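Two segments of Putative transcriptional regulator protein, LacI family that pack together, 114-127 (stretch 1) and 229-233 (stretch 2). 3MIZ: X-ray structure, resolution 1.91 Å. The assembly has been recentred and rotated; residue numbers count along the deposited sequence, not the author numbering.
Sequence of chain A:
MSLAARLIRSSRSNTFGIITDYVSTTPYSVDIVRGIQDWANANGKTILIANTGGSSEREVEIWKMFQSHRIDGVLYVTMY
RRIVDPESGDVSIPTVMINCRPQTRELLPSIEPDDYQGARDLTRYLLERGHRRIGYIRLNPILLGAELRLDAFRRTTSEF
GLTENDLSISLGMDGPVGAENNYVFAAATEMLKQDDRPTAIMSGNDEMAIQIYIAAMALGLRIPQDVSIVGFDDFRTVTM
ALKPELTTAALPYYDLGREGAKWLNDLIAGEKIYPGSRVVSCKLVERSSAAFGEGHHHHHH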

ATOM      1  N   ASP A 114      10.337  15.001  -9.586  1.00 16.43           N
ATOM      2  CA  ASP A 114      11.621  15.627  -9.304  1.00 17.67           C
ATOM      3  C   ASP A 114      12.058  15.445  -7.845  1.00 17.63           C
ATOM      4  O   ASP A 114      11.881  16.344  -7.022  1.00 16.87           O
ATOM      5  CB  ASP A 114      11.541  17.118  -9.631  1.00 17.99           C
ATOM      6  CG  ASP A 114      12.896  17.730  -9.906  1.00 17.11           C
ATOM      7  OD1 ASP A 114      13.899  17.281  -9.315  1.00 17.40           O
ATOM      8  OD2 ASP A 114      12.946  18.685 -10.708  1.00 22.19           O
ATOM      9  N   ASP A 115      12.624  14.282  -7.534  1.00 15.83           N
ATOM     10  CA  ASP A 115      13.108  13.974  -6.189  1.00 16.94           C
ATOM     11  C   ASP A 115      14.067  15.032  -5.666  1.00 16.20           C
ATOM     12  O   ASP A 115      14.005  15.429  -4.503  1.00 14.62           O
ATOM     13  CB  ASP A 115      13.832  12.627  -6.191  1.00 17.30           C
ATOM     14  CG  ASP A 115      12.889  11.473  -6.377  1.00 19.62           C
ATOM     15  OD1 ASP A 115      12.486  10.872  -5.364  1.00 19.40           O
ATOM     16  OD2 ASP A 115      12.530  11.189  -7.534  1.00 20.31           O
ATOM     17  N   TYR A 116      14.968  15.468  -6.529  1.00 16.96           N
ATOM     18  CA  TYR A 116      15.960  16.463  -6.153  1.00 15.22           C
ATOM     19  C   TYR A 116      15.303  17.778  -5.727  1.00 15.44           C
ATOM     20  O   TYR A 116      15.611  18.328  -4.662  1.00 14.47           O
ATOM     21  CB  TYR A 116      16.916  16.703  -7.327  1.00 15.65           C
ATOM     22  CG  TYR A 116      18.130  17.521  -6.955  1.00 15.72           C
ATOM     23  CD1 TYR A 116      19.280  16.912  -6.465  1.00 15.89           C
ATOM     24  CD2 TYR A 116      18.114  18.909  -7.057  1.00 18.00           C
ATOM     25  CE1 TYR A 116      20.384  17.667  -6.085  1.00 16.54           C
ATOM     26  CE2 TYR A 116      19.213  19.670  -6.682  1.00 16.88           C
ATOM     27  CZ  TYR A 116      20.343  19.045  -6.198  1.00 17.69           C
ATOM     28  OH  TYR A 116      21.432  19.798  -5.820  1.00 17.02           O
ATOM     29  N   GLN A 117      14.396  18.284  -6.556  1.00 15.78           N
ATOM     30  CA  GLN A 117      13.714  19.534  -6.256  1.00 15.19           C
ATOM     31  C   GLN A 117      12.912  19.410  -4.962  1.00 17.80           C
ATOM     32  O   GLN A 117      12.947  20.302  -4.114  1.00 15.15           O
ATOM     33  CB  GLN A 117      12.793  19.916  -7.421  1.00 18.14           C
ATOM     34  CG  GLN A 117      11.705  20.933  -7.087  1.00 18.90           C
ATOM     35  CD  GLN A 117      10.440  20.271  -6.588  1.00 20.62           C
ATOM     36  OE1 GLN A 117       9.985  19.286  -7.164  1.00 20.11           O
ATOM     37  NE2 GLN A 117       9.854  20.813  -5.520  1.00 18.26           N
ATOM     38  N   GLY A 118      12.196  18.296  -4.818  1.00 14.72           N
ATOM     39  CA  GLY A 118      11.395  18.080  -3.627  1.00 15.35           C
ATOM     40  C   GLY A 118      12.224  18.095  -2.356  1.00 14.99           C
ATOM     41  O   GLY A 118      11.843  18.738  -1.374  1.00 16.13           O
ATOM     42  N   ALA A 119      13.354  17.390  -2.364  1.00 13.56           N
ATOM     43  CA  ALA A 119      14.219  17.335  -1.188  1.00 15.34           C
ATOM     44  C   ALA A 119      14.855  18.694  -0.937  1.00 16.61           C
ATOM     45  O   ALA A 119      15.081  19.084   0.213  1.00 13.12           O
ATOM     46  CB  ALA A 119      15.297  16.270  -1.364  1.00 17.23           C
ATOM     47  N   ARG A 120      15.143  19.409  -2.021  1.00 15.16           N
ATOM     48  CA  ARG A 120      15.730  20.736  -1.919  1.00 17.52           C
ATOM     49  C   ARG A 120      14.754  21.672  -1.204  1.00 15.10           C
ATOM     50  O   ARG A 120      15.130  22.367  -0.262  1.00 15.93           O
ATOM     51  CB  ARG A 120      16.040  21.292  -3.319  1.00 17.94           C
ATOM     52  CG  ARG A 120      16.429  22.773  -3.342  1.00 20.24           C
ATOM     53  CD  ARG A 120      16.856  23.236  -4.742  1.00 22.14           C
ATOM     54  NE  ARG A 120      15.760  23.324  -5.718  1.00 24.38           N
ATOM     55  CZ  ARG A 120      15.750  22.684  -6.890  1.00 26.49           C
ATOM     56  NH1 ARG A 120      16.770  21.901  -7.224  1.00 28.98           N
ATOM     57  NH2 ARG A 120      14.744  22.839  -7.747  1.00 19.78           N
ATOM     58  N   ASP A 121      13.505  21.686  -1.653  1.00 15.70           N
ATOM     59  CA  ASP A 121      12.504  22.564  -1.061  1.00 16.75           C
ATOM     60  C   ASP A 121      12.169  22.210   0.379  1.00 18.99           C
ATOM     61  O   ASP A 121      11.872  23.089   1.189  1.00 19.95           O
ATOM     62  CB  ASP A 121      11.233  22.557  -1.904  1.00 16.46           C
ATOM     63  CG  ASP A 121      11.426  23.244  -3.239  1.00 20.23           C
ATOM     64  OD1 ASP A 121      12.383  24.041  -3.358  1.00 20.38           O
ATOM     65  OD2 ASP A 121      10.621  23.002  -4.156  1.00 19.70           O
ATOM     66  N   LEU A 122      12.226  20.922   0.698  1.00 17.29           N
ATOM     67  CA  LEU A 122      11.928  20.456   2.043  1.00 17.14           C
ATOM     68  C   LEU A 122      13.077  20.850   2.968  1.00 16.06           C
ATOM     69  O   LEU A 122      12.858  21.230   4.118  1.00 14.58           O
ATOM     70  CB  LEU A 122      11.734  18.937   2.013  1.00 19.57           C
ATOM     71  CG  LEU A 122      10.903  18.246   3.089  1.00 24.21           C
ATOM     72  CD1 LEU A 122       9.626  19.015   3.374  1.00 23.37           C
ATOM     73  CD2 LEU A 122      10.586  16.842   2.604  1.00 25.57           C
ATOM     74  N   THR A 123      14.304  20.790   2.457  1.00 13.86           N
ATOM     75  CA  THR A 123      15.465  21.156   3.261  1.00 15.40           C
ATOM     76  C   THR A 123      15.438  22.673   3.507  1.00 17.57           C
ATOM     77  O   THR A 123      15.679  23.133   4.627  1.00 18.64           O
ATOM     78  CB  THR A 123      16.787  20.742   2.555  1.00 17.62           C
ATOM     79  OG1 THR A 123      16.804  19.317   2.378  1.00 18.27           O
ATOM     80  CG2 THR A 123      18.004  21.149   3.394  1.00 16.70           C
ATOM     81  N   ARG A 124      15.118  23.447   2.474  1.00 17.35           N
ATOM     82  CA  ARG A 124      15.044  24.906   2.617  1.00 17.57           C
ATOM     83  C   ARG A 124      13.936  25.281   3.609  1.00 17.41           C
ATOM     84  O   ARG A 124      14.049  26.268   4.350  1.00 15.91           O
ATOM     85  CB  ARG A 124      14.750  25.563   1.265  1.00 21.22           C
ATOM     86  CG  ARG A 124      15.868  25.441   0.231  1.00 23.98           C
ATOM     87  CD  ARG A 124      15.382  25.925  -1.128  1.00 27.48           C
ATOM     88  NE  ARG A 124      14.833  27.282  -1.076  1.00 29.84           N
ATOM     89  CZ  ARG A 124      15.548  28.393  -1.233  1.00 33.77           C
ATOM     90  NH1 ARG A 124      16.855  28.326  -1.454  1.00 34.40           N
ATOM     91  NH2 ARG A 124      14.949  29.579  -1.180  1.00 34.95           N
ATOM     92  N   TYR A 125      12.858  24.505   3.601  1.00 17.37           N
ATOM     93  CA  TYR A 125      11.734  24.734   4.505  1.00 18.29           C
ATOM     94  C   TYR A 125      12.240  24.741   5.951  1.00 17.97           C
ATOM     95  O   TYR A 125      11.927  25.645   6.727  1.00 16.76           O
ATOM     96  CB  TYR A 125      10.680  23.637   4.307  1.00 19.77           C
ATOM     97  CG  TYR A 125       9.536  23.682   5.298  1.00 23.02           C
ATOM     98  CD1 TYR A 125       9.632  23.042   6.533  1.00 24.37           C
ATOM     99  CD2 TYR A 125       8.362  24.372   5.004  1.00 23.88           C
ATOM    100  CE1 TYR A 125       8.586  23.087   7.452  1.00 26.10           C
ATOM    101  CE2 TYR A 125       7.307  24.423   5.918  1.00 26.13           C
ATOM    102  CZ  TYR A 125       7.426  23.779   7.137  1.00 26.62           C
ATOM    103  OH  TYR A 125       6.387  23.828   8.039  1.00 27.15           O
ATOM    104  N   LEU A 126      13.031  23.734   6.299  1.00 14.45           N
ATOM    105  CA  LEU A 126      13.586  23.636   7.639  1.00 15.85           C
ATOM    106  C   LEU A 126      14.571  24.771   7.919  1.00 16.82           C
ATOM    107  O   LEU A 126      14.525  25.383   8.984  1.00 16.06           O
ATOM    108  CB  LEU A 126      14.267  22.279   7.822  1.00 13.86           C
ATOM    109  CG  LEU A 126      13.281  21.106   7.850  1.00 11.73           C
ATOM    110  CD1 LEU A 126      14.024  19.780   7.848  1.00 11.14           C
ATOM    111  CD2 LEU A 126      12.388  21.228   9.100  1.00 10.91           C
ATOM    112  N   LEU A 127      15.450  25.059   6.959  1.00 16.89           N
ATOM    113  CA  LEU A 127      16.447  26.127   7.113  1.00 18.27           C
ATOM    114  C   LEU A 127      15.806  27.491   7.350  1.00 20.60           C
ATOM    115  O   LEU A 127      16.320  28.306   8.126  1.00 19.67           O
ATOM    116  CB  LEU A 127      17.343  26.202   5.870  1.00 18.71           C
ATOM    117  CG  LEU A 127      18.159  24.943   5.573  1.00 18.64           C
ATOM    118  CD1 LEU A 127      18.915  25.100   4.250  1.00 21.09           C
ATOM    119  CD2 LEU A 127      19.128  24.693   6.723  1.00 18.86           C
ATOM    120  N   ILE A 229       9.948  16.857  12.354  1.00 16.14           N
ATOM    121  CA  ILE A 229      10.152  15.710  11.480  1.00 14.49           C
ATOM    122  C   ILE A 229       9.405  15.940  10.177  1.00 14.22           C
ATOM    123  O   ILE A 229       8.254  16.361  10.193  1.00 13.24           O
ATOM    124  CB  ILE A 229       9.633  14.408  12.135  1.00 14.42           C
ATOM    125  CG1 ILE A 229      10.397  14.141  13.442  1.00 11.25           C
ATOM    126  CG2 ILE A 229       9.809  13.231  11.173  1.00 13.33           C
ATOM    127  CD1 ILE A 229       9.882  12.957  14.231  1.00 15.12           C
ATOM    128  N   VAL A 230      10.070  15.701   9.047  1.00 13.84           N
ATOM    129  CA  VAL A 230       9.431  15.846   7.746  1.00 13.10           C
ATOM    130  C   VAL A 230       9.696  14.539   6.992  1.00 13.52           C
ATOM    131  O   VAL A 230      10.671  13.847   7.274  1.00 11.28           O
ATOM    132  CB  VAL A 230       9.985  17.066   6.939  1.00 14.30           C
ATOM    133  CG1 VAL A 230       9.695  18.370   7.710  1.00 16.81           C
ATOM    134  CG2 VAL A 230      11.488  16.922   6.702  1.00 15.66           C
ATOM    135  N   GLY A 231       8.807  14.180   6.072  1.00 11.68           N
ATOM    136  CA  GLY A 231       9.003  12.944   5.330  1.00 12.71           C
ATOM    137  C   GLY A 231       9.119  13.193   3.841  1.00 12.63           C
ATOM    138  O   GLY A 231       9.558  14.260   3.421  1.00 12.69           O
ATOM    139  N   PHE A 232       8.745  12.195   3.040  1.00 13.46           N
ATOM    140  CA  PHE A 232       8.780  12.325   1.594  1.00 12.79           C
ATOM    141  C   PHE A 232       7.868  11.275   0.958  1.00 15.12           C
ATOM    142  O   PHE A 232       7.863  10.115   1.390  1.00 14.83           O
ATOM    143  CB  PHE A 232      10.212  12.150   1.071  1.00 14.55           C
ATOM    144  CG  PHE A 232      10.475  12.865  -0.225  1.00 14.97           C
ATOM    145  CD1 PHE A 232       9.792  12.508  -1.388  1.00 15.48           C
ATOM    146  CD2 PHE A 232      11.402  13.907  -0.283  1.00 15.16           C
ATOM    147  CE1 PHE A 232      10.023  13.176  -2.593  1.00 14.69           C
ATOM    148  CE2 PHE A 232      11.645  14.585  -1.485  1.00 15.44           C
ATOM    149  CZ  PHE A 232      10.953  14.217  -2.642  1.00 17.31           C
ATOM    150  N   ASP A 233       7.109  11.713  -0.049  1.00 12.54           N
ATOM    151  CA  ASP A 233       6.178  10.899  -0.851  1.00 13.39           C
ATOM    152  C   ASP A 233       4.704  11.292  -0.731  1.00 12.26           C
ATOM    153  O   ASP A 233       3.954  11.245  -1.702  1.00 13.39           O
ATOM    154  CB  ASP A 233       6.235   9.414  -0.476  1.00 15.32           C
ATOM    155  CG  ASP A 233       7.543   8.741  -0.839  1.00 16.44           C
ATOM    156  OD1 ASP A 233       8.447   9.382  -1.415  1.00 14.32           O
ATOM    157  OD2 ASP A 233       7.649   7.540  -0.521  1.00 18.29           O
TER

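How do the two backbones lie against each other? Residues 115-127 form a helix, and the short second stretch, which leaves a strand after V230, runs along its flank. The order is reversed: V230 sits nearest L122, with CA atoms 7.7 Å apart, while F232 sits nearest A119, CA to CA 7.9 Å. No hydrogen bond crosses between them, so the contact rests on shape and apolar packing.

Where does the F232 ring find room? It enters a hollow left by G118, which has no side chain. An ideal CB on G118 would lie only 2.8 Å from F232 CZ, so the absent methyl is what makes space for the ring. Backbone atoms line the site: F232 CE2 is 3.7 Å from G118 C, and F232 CZ is 3.8 Å from D115 O. A119 N meets the ring at its edge, 3.4 Å from F232 CE2, but that amide is already bonded to D115 O within the helix. The small A119 side chain adds an apolar touch, CB to F232 CE2 at 4.0 Å.

What do the leucines fit against? L122 points toward the second stretch and meets two of its apolar side chains, V230 and F232, with L122 CG 3.9 Å from V230 CG2 and L122 CD2 4.2 Å from F232 CD2. One turn further on, L126 CD1 reaches the same V230 CG2 at 4.0 Å, so this methyl is shared by two leucines. Between V230 and F232, G231 offers no side chain.

What bonds lie within the helical stretch? The backbone ladder runs through it, with A119 N to D115 O and L122 N to G118 O both at 3.0 Å. D114 caps its start, OD1 accepting from Q117 N at 3.0 Å. Locally, Q117 NE2 also donates to D121 OD2 at 2.7 Å, and T123 OG1 to A119 O at 2.8 Å.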